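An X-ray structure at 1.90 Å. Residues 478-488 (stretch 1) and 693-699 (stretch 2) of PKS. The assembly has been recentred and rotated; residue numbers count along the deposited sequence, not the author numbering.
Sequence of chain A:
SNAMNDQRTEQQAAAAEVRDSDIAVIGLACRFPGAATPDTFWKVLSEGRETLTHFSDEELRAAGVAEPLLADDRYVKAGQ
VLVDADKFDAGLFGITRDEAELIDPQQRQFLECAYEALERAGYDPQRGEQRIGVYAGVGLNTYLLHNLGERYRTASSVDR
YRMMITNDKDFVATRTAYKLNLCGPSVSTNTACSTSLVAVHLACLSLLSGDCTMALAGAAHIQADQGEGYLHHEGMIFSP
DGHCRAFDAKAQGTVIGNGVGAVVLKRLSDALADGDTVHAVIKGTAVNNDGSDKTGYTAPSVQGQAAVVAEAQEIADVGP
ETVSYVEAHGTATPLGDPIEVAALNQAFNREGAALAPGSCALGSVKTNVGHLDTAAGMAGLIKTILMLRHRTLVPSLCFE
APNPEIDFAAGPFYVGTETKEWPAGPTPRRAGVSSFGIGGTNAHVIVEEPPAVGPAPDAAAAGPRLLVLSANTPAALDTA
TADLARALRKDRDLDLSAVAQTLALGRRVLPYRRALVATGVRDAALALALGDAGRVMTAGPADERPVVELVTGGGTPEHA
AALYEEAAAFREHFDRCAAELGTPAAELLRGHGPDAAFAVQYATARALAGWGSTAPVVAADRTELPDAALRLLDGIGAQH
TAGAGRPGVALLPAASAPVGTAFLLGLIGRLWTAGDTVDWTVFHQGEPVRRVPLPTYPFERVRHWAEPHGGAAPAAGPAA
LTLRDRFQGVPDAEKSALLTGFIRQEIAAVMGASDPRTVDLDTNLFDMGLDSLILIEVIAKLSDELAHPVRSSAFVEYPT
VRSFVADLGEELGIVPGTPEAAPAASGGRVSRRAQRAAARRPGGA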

# COMPACT_ATOMS: atom_id res chain seq x y z
N ASP A 478 -33.29 11.50 -17.71
CA ASP A 478 -34.40 10.63 -18.10
C ASP A 478 -34.13 9.17 -17.75
O ASP A 478 -35.00 8.49 -17.20
CB ASP A 478 -34.71 10.78 -19.59
CG ASP A 478 -35.42 12.09 -19.91
OD1 ASP A 478 -36.01 12.70 -18.99
OD2 ASP A 478 -35.39 12.51 -21.09
N THR A 479 -32.92 8.68 -18.07
CA THR A 479 -32.58 7.30 -17.77
C THR A 479 -32.60 7.06 -16.27
O THR A 479 -33.11 6.04 -15.81
CB THR A 479 -31.18 6.91 -18.32
OG1 THR A 479 -31.14 7.11 -19.74
CG2 THR A 479 -30.84 5.47 -18.01
N ALA A 480 -32.02 7.98 -15.51
CA ALA A 480 -31.99 7.85 -14.06
C ALA A 480 -33.41 7.83 -13.48
O ALA A 480 -33.69 7.08 -12.54
CB ALA A 480 -31.18 8.98 -13.42
N THR A 481 -34.29 8.66 -14.05
CA THR A 481 -35.69 8.68 -13.66
C THR A 481 -36.38 7.33 -13.93
O THR A 481 -37.06 6.78 -13.06
CB THR A 481 -36.44 9.79 -14.39
OG1 THR A 481 -35.80 11.05 -14.12
CG2 THR A 481 -37.93 9.86 -13.93
N ALA A 482 -36.18 6.79 -15.13
CA ALA A 482 -36.71 5.47 -15.46
C ALA A 482 -36.15 4.39 -14.54
O ALA A 482 -36.89 3.55 -14.03
CB ALA A 482 -36.42 5.14 -16.91
N ASP A 483 -34.83 4.42 -14.30
CA ASP A 483 -34.20 3.46 -13.40
C ASP A 483 -34.79 3.51 -11.99
O ASP A 483 -35.01 2.47 -11.37
CB ASP A 483 -32.68 3.71 -13.28
CG ASP A 483 -31.90 3.35 -14.55
OD1 ASP A 483 -32.44 2.63 -15.43
OD2 ASP A 483 -30.73 3.78 -14.67
N LEU A 484 -34.98 4.71 -11.46
CA LEU A 484 -35.51 4.84 -10.10
C LEU A 484 -36.95 4.34 -10.07
O LEU A 484 -37.35 3.64 -9.14
CB LEU A 484 -35.47 6.30 -9.62
CG LEU A 484 -36.02 6.50 -8.20
CD1 LEU A 484 -35.21 5.73 -7.19
CD2 LEU A 484 -36.08 7.98 -7.82
N ALA A 485 -37.72 4.72 -11.09
CA ALA A 485 -39.10 4.26 -11.23
C ALA A 485 -39.15 2.74 -11.17
O ALA A 485 -39.92 2.17 -10.40
CB ALA A 485 -39.68 4.75 -12.52
N ARG A 486 -38.30 2.12 -11.98
CA ARG A 486 -38.22 0.67 -12.06
C ARG A 486 -37.84 0.08 -10.72
O ARG A 486 -38.44 -0.88 -10.26
CB ARG A 486 -37.20 0.25 -13.13
CG ARG A 486 -37.15 -1.25 -13.43
CD ARG A 486 -36.19 -1.59 -14.59
NE ARG A 486 -36.29 -0.63 -15.70
CZ ARG A 486 -35.36 0.27 -16.02
NH1 ARG A 486 -34.22 0.36 -15.33
NH2 ARG A 486 -35.56 1.09 -17.04
N ALA A 487 -36.83 0.66 -10.07
CA ALA A 487 -36.39 0.11 -8.78
C ALA A 487 -37.51 0.25 -7.74
O ALA A 487 -37.67 -0.59 -6.84
CB ALA A 487 -35.11 0.82 -8.31
N LEU A 488 -38.28 1.32 -7.84
CA LEU A 488 -39.32 1.57 -6.86
C LEU A 488 -40.48 0.57 -7.05
O LEU A 488 -41.01 0.03 -6.07
CB LEU A 488 -39.81 3.02 -6.95
CG LEU A 488 -38.85 4.08 -6.37
CD1 LEU A 488 -39.44 5.47 -6.52
CD2 LEU A 488 -38.47 3.82 -4.90
N PRO A 693 -29.38 1.08 -0.87
CA PRO A 693 -28.99 0.92 -2.28
C PRO A 693 -30.07 1.35 -3.26
O PRO A 693 -31.19 0.86 -3.19
CB PRO A 693 -28.73 -0.59 -2.40
CG PRO A 693 -28.48 -1.05 -1.02
CD PRO A 693 -29.33 -0.20 -0.14
N LEU A 694 -29.74 2.27 -4.16
CA LEU A 694 -30.63 2.68 -5.23
C LEU A 694 -29.83 2.61 -6.53
O LEU A 694 -28.62 2.45 -6.47
CB LEU A 694 -31.17 4.09 -5.00
CG LEU A 694 -32.00 4.28 -3.74
CD1 LEU A 694 -32.23 5.74 -3.48
CD2 LEU A 694 -33.33 3.57 -3.87
N PRO A 695 -30.49 2.73 -7.69
CA PRO A 695 -29.69 2.60 -8.92
C PRO A 695 -28.60 3.66 -9.00
O PRO A 695 -28.75 4.72 -8.40
CB PRO A 695 -30.72 2.78 -10.03
CG PRO A 695 -32.03 2.32 -9.41
CD PRO A 695 -31.94 2.78 -7.97
N THR A 696 -27.54 3.34 -9.73
CA THR A 696 -26.36 4.19 -9.81
C THR A 696 -26.38 4.97 -11.13
O THR A 696 -27.25 4.73 -11.97
CB THR A 696 -25.08 3.35 -9.65
OG1 THR A 696 -25.09 2.22 -10.55
CG2 THR A 696 -25.01 2.82 -8.24
N TYR A 697 -25.46 5.91 -11.28
CA TYR A 697 -25.51 6.89 -12.36
C TYR A 697 -25.45 6.25 -13.76
O TYR A 697 -24.68 5.30 -13.98
CB TYR A 697 -24.35 7.89 -12.21
CG TYR A 697 -24.49 9.09 -13.12
CD1 TYR A 697 -25.20 10.21 -12.73
CD2 TYR A 697 -23.93 9.09 -14.40
CE1 TYR A 697 -25.35 11.30 -13.56
CE2 TYR A 697 -24.06 10.19 -15.25
CZ TYR A 697 -24.78 11.29 -14.82
OH TYR A 697 -24.94 12.40 -15.64
N PRO A 698 -26.28 6.74 -14.70
CA PRO A 698 -26.25 6.20 -16.07
C PRO A 698 -25.17 6.87 -16.92
O PRO A 698 -25.45 7.72 -17.76
CB PRO A 698 -27.65 6.50 -16.59
CG PRO A 698 -28.04 7.75 -15.88
CD PRO A 698 -27.41 7.67 -14.51
N PHE A 699 -23.92 6.47 -16.68
CA PHE A 699 -22.78 7.07 -17.35
C PHE A 699 -22.97 7.08 -18.85
O PHE A 699 -23.42 6.09 -19.42
CB PHE A 699 -21.50 6.30 -17.01
CG PHE A 699 -21.19 6.27 -15.55
CD1 PHE A 699 -20.65 7.38 -14.92
CD2 PHE A 699 -21.43 5.13 -14.81
CE1 PHE A 699 -20.34 7.34 -13.56
CE2 PHE A 699 -21.15 5.09 -13.46
CZ PHE A 699 -20.61 6.19 -12.83
O HOH W 1 -29.86 5.48 -12.37
O HOH W 2 -27.62 3.03 -14.11

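This is a small, mainly apolar contact in which an irregular, proline-rich segment lies along one side of a helix, joined to it by no direct hydrogen bond but by two bridging waters. The two stretches bury 319 Å² between them, counting both sides, and they come from parts of one chain more than 200 residues apart in sequence.

Residues 478-488 are helical throughout, within a helix that extends past both ends of the stretch. Within it, backbone hydrogen bonds link each N from Ala482 to Leu488 to the O four residues earlier, as in Ala487 N to Asp483 O at 2.9 Å. The partner, 693-699, forms no regular helix or strand. The two chains run in opposite senses along the contact: the CA of Ala480 lies 6.3 Å from the CA of Pro698, and the CA of Leu484 lies 6.3 Å from the CA of Pro695. An advance of four residues along the helix thus matches three, in the opposite sense, along the loop, and the helical positions in contact, Thr479, Ala480, Asp483, Leu484 and Ala487, follow the spacing of a single helical face.

Two prolines supply most of the covered surface on the loop side, and both point their CA-to-CB bonds toward the helix. Pro695 sits over one turn: its CG is 3.6 Å from the CB of Ala487 and also 3.6 Å from the O of Asp483. That carbonyl already accepts the helical bond from Ala487 N, so the ring carbon packs against a group whose polar need is met. The partner at Ala487 is a single methyl, and the ring comes close to both it and the backbone. Pro698 uses the preceding turn, where its CB meets Thr479 CG2 at 3.6 Å and its CD lies 4.1 Å from Ala480 CB. Thr479 presents its methyl to the ring, while its hydroxyl is hydrogen-bonded elsewhere in the structure.

Leucines extend the apolar patch. The CA-to-CB bonds of Leu484 and Leu694 both point sideways, yet the side-chain ends come nearer, bringing Leu484 CD1 to 4.4 Å from Leu694 CD2. Both residues are buried. The same Leu484 CD1 lies 4.5 Å from Pro695 CD, a contact about as loose as the leucine pair.

Asp483 is the charged residue among the helix positions that touch the loop, and its geometry serves several partners. Its CB packs 3.9 Å from the CB of Pro695, while its carboxylate faces water and charge. OD1 takes a hydrogen bond from Arg486 NH1 at 2.9 Å, part of a salt bridge within the helix. OD2 stands 4.5 Å from Thr696 O, and two acceptors cannot bond directly. Water resolves this by donating to both: water 1 lies 3.0 Å from Asp483 OD2 and 2.7 Å from Thr696 O, and water 2 lies 3.2 Å from Asp483 OD2 and 2.8 Å from Thr696 O.

What the contact combines is proline rings packed on alanine, a threonine methyl and the helix backbone, a leucine pair beside them, and a carboxylate tied to a loop carbonyl by two waters.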